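Local coordinates for uncharacterized protein PSPTO_3016 (Pseudomonas syringae pv. tomato, PDB 3H9X) that probably binds DNA, as a member of the MmcQ/YjbR family with a double wing motif, although its precise function is not established, at residues Asp63-Pro68 and Glu89-Val94. Numbering follows the deposited sequence.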
# COMPACT_ATOMS: atom_id res chain seq x y z
N ASP A 63 0.43 -1.48 -0.34
CA ASP A 63 -0.06 -2.46 0.60
C ASP A 63 0.04 -1.86 1.98
O ASP A 63 1.08 -1.30 2.34
CB ASP A 63 0.75 -3.74 0.50
CG ASP A 63 0.19 -4.67 -0.56
OD1 ASP A 63 -0.35 -4.18 -1.58
OD2 ASP A 63 0.30 -5.90 -0.39
N LEU A 64 -1.05 -1.98 2.72
CA LEU A 64 -1.17 -1.43 4.06
C LEU A 64 -1.65 -2.50 5.03
O LEU A 64 -2.38 -3.40 4.64
CB LEU A 64 -2.16 -0.25 4.04
CG LEU A 64 -1.63 1.17 3.81
CD1 LEU A 64 -0.51 1.20 2.79
CD2 LEU A 64 -2.78 2.07 3.38
N LYS A 65 -1.24 -2.40 6.29
CA LYS A 65 -1.66 -3.39 7.28
C LYS A 65 -2.91 -2.93 7.99
O LYS A 65 -3.05 -1.76 8.34
CB LYS A 65 -0.54 -3.61 8.30
CG LYS A 65 -0.70 -4.79 9.23
CD LYS A 65 0.47 -4.82 10.22
CE LYS A 65 1.08 -6.21 10.36
NZ LYS A 65 0.09 -7.26 10.76
N VAL A 66 -3.85 -3.84 8.20
CA VAL A 66 -5.08 -3.48 8.88
C VAL A 66 -5.42 -4.56 9.88
O VAL A 66 -4.75 -5.59 9.96
CB VAL A 66 -6.25 -3.32 7.88
CG1 VAL A 66 -5.87 -2.29 6.81
CG2 VAL A 66 -6.59 -4.64 7.24
N GLN A 67 -6.46 -4.31 10.68
CA GLN A 67 -6.90 -5.28 11.66
C GLN A 67 -7.69 -6.37 10.94
O GLN A 67 -8.61 -6.08 10.17
CB GLN A 67 -7.74 -4.60 12.72
CG GLN A 67 -6.96 -3.62 13.56
CD GLN A 67 -7.70 -2.30 13.72
OE1 GLN A 67 -8.76 -2.24 14.34
NE2 GLN A 67 -7.13 -1.24 13.16
N PRO A 68 -7.35 -7.64 11.18
CA PRO A 68 -8.02 -8.78 10.56
C PRO A 68 -9.56 -8.72 10.48
O PRO A 68 -10.15 -9.29 9.56
CB PRO A 68 -7.50 -9.96 11.36
CG PRO A 68 -7.19 -9.35 12.72
CD PRO A 68 -6.51 -8.08 12.31
N GLU A 89 -4.76 -12.06 5.43
CA GLU A 89 -5.58 -11.85 6.62
C GLU A 89 -5.17 -10.61 7.41
O GLU A 89 -5.88 -10.16 8.31
CB GLU A 89 -5.50 -13.08 7.52
CG GLU A 89 -6.16 -14.30 6.92
CD GLU A 89 -5.82 -15.57 7.67
OE1 GLU A 89 -6.07 -15.62 8.90
OE2 GLU A 89 -5.30 -16.51 7.02
N HIS A 90 -4.02 -10.04 7.06
CA HIS A 90 -3.52 -8.86 7.75
C HIS A 90 -3.22 -7.67 6.83
O HIS A 90 -3.12 -6.53 7.31
CB HIS A 90 -2.26 -9.22 8.52
CG HIS A 90 -2.52 -10.10 9.69
ND1 HIS A 90 -2.97 -9.62 10.90
CD2 HIS A 90 -2.44 -11.44 9.83
CE1 HIS A 90 -3.15 -10.62 11.74
NE2 HIS A 90 -2.84 -11.74 11.11
N TRP A 91 -3.09 -7.93 5.53
CA TRP A 91 -2.79 -6.86 4.60
C TRP A 91 -3.89 -6.60 3.57
O TRP A 91 -4.74 -7.44 3.31
CB TRP A 91 -1.44 -7.09 3.90
CG TRP A 91 -0.25 -7.00 4.86
CD1 TRP A 91 0.12 -7.93 5.79
CD2 TRP A 91 0.62 -5.87 5.05
NE1 TRP A 91 1.16 -7.46 6.54
CE2 TRP A 91 1.49 -6.20 6.11
CE3 TRP A 91 0.76 -4.62 4.43
CZ2 TRP A 91 2.48 -5.32 6.57
CZ3 TRP A 91 1.74 -3.74 4.88
CH2 TRP A 91 2.59 -4.10 5.94
N ILE A 92 -3.83 -5.39 3.02
CA ILE A 92 -4.77 -4.87 2.04
C ILE A 92 -3.99 -4.22 0.93
O ILE A 92 -2.92 -3.67 1.17
CB ILE A 92 -5.65 -3.82 2.74
CG1 ILE A 92 -6.79 -4.52 3.44
CG2 ILE A 92 -6.22 -2.84 1.77
CD1 ILE A 92 -7.62 -5.30 2.47
N THR A 93 -4.50 -4.29 -0.29
CA THR A 93 -3.82 -3.68 -1.43
C THR A 93 -4.71 -2.56 -1.95
O THR A 93 -5.81 -2.83 -2.41
CB THR A 93 -3.56 -4.70 -2.58
OG1 THR A 93 -2.57 -5.66 -2.17
CG2 THR A 93 -3.07 -3.99 -3.84
N VAL A 94 -4.24 -1.32 -1.87
CA VAL A 94 -5.03 -0.19 -2.35
C VAL A 94 -4.50 0.26 -3.70
O VAL A 94 -3.31 0.47 -3.89
CB VAL A 94 -5.03 1.01 -1.36
CG1 VAL A 94 -5.92 2.13 -1.89
CG2 VAL A 94 -5.54 0.57 0.01
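D63-K65 and W91-V94 pair as neighbouring antiparallel strands of the five-stranded sheet of this YjbR-family protein, an example of how a ladder sorts its side chains onto two faces. L64 and I92 form the hydrogen-bonded pair, with L64 N giving to I92 O at 3.0 Å and I92 N returning to L64 O. Beyond the strand end, V66 N still reaches H90 O at 2.9 Å in a nearly straight bond (171° at the hydrogen), which carries the pairing into the following loop.

D63, K65, W91 and T93 share one face. With CG anti to the carbonyl carbon and beside the backbone N (chi1 -67°), the W91 indole reaches across to the neighbouring strand and lies against the L64-K65 peptide, K65 N over one face. K65 CB sits over the six-membered ring, 3.8 Å from the centroid and 7° off the normal, a CH-pi contact. The rest of the lysine chain runs along the indole and bends near its end, leaving NZ 3.8 Å from H90 CB. Near the ring edge, D63 O comes to 3.6 Å from W91 CZ3. At the far end, T93 OG1 donates to D63 OD1 (2.7 Å), meeting it from above the carboxylate plane; the same hydroxyl oxygen is also hydrogen-bonded to Y84 N.

L64 and I92 point to the other face, where V66 CG2, from the loop just past the strand, packs against I92 CG1 at 3.8 Å, the two side chains crossing at about a right angle. Helix 71-74 touches both residues, and helix 102-115 covers L64. Backbone pairing thus joins strands 58-65 and 91-95 between a mixed face and an apolar one, within the antiparallel sheet of the YjbR "double wing" fold, a motif associated with DNA binding.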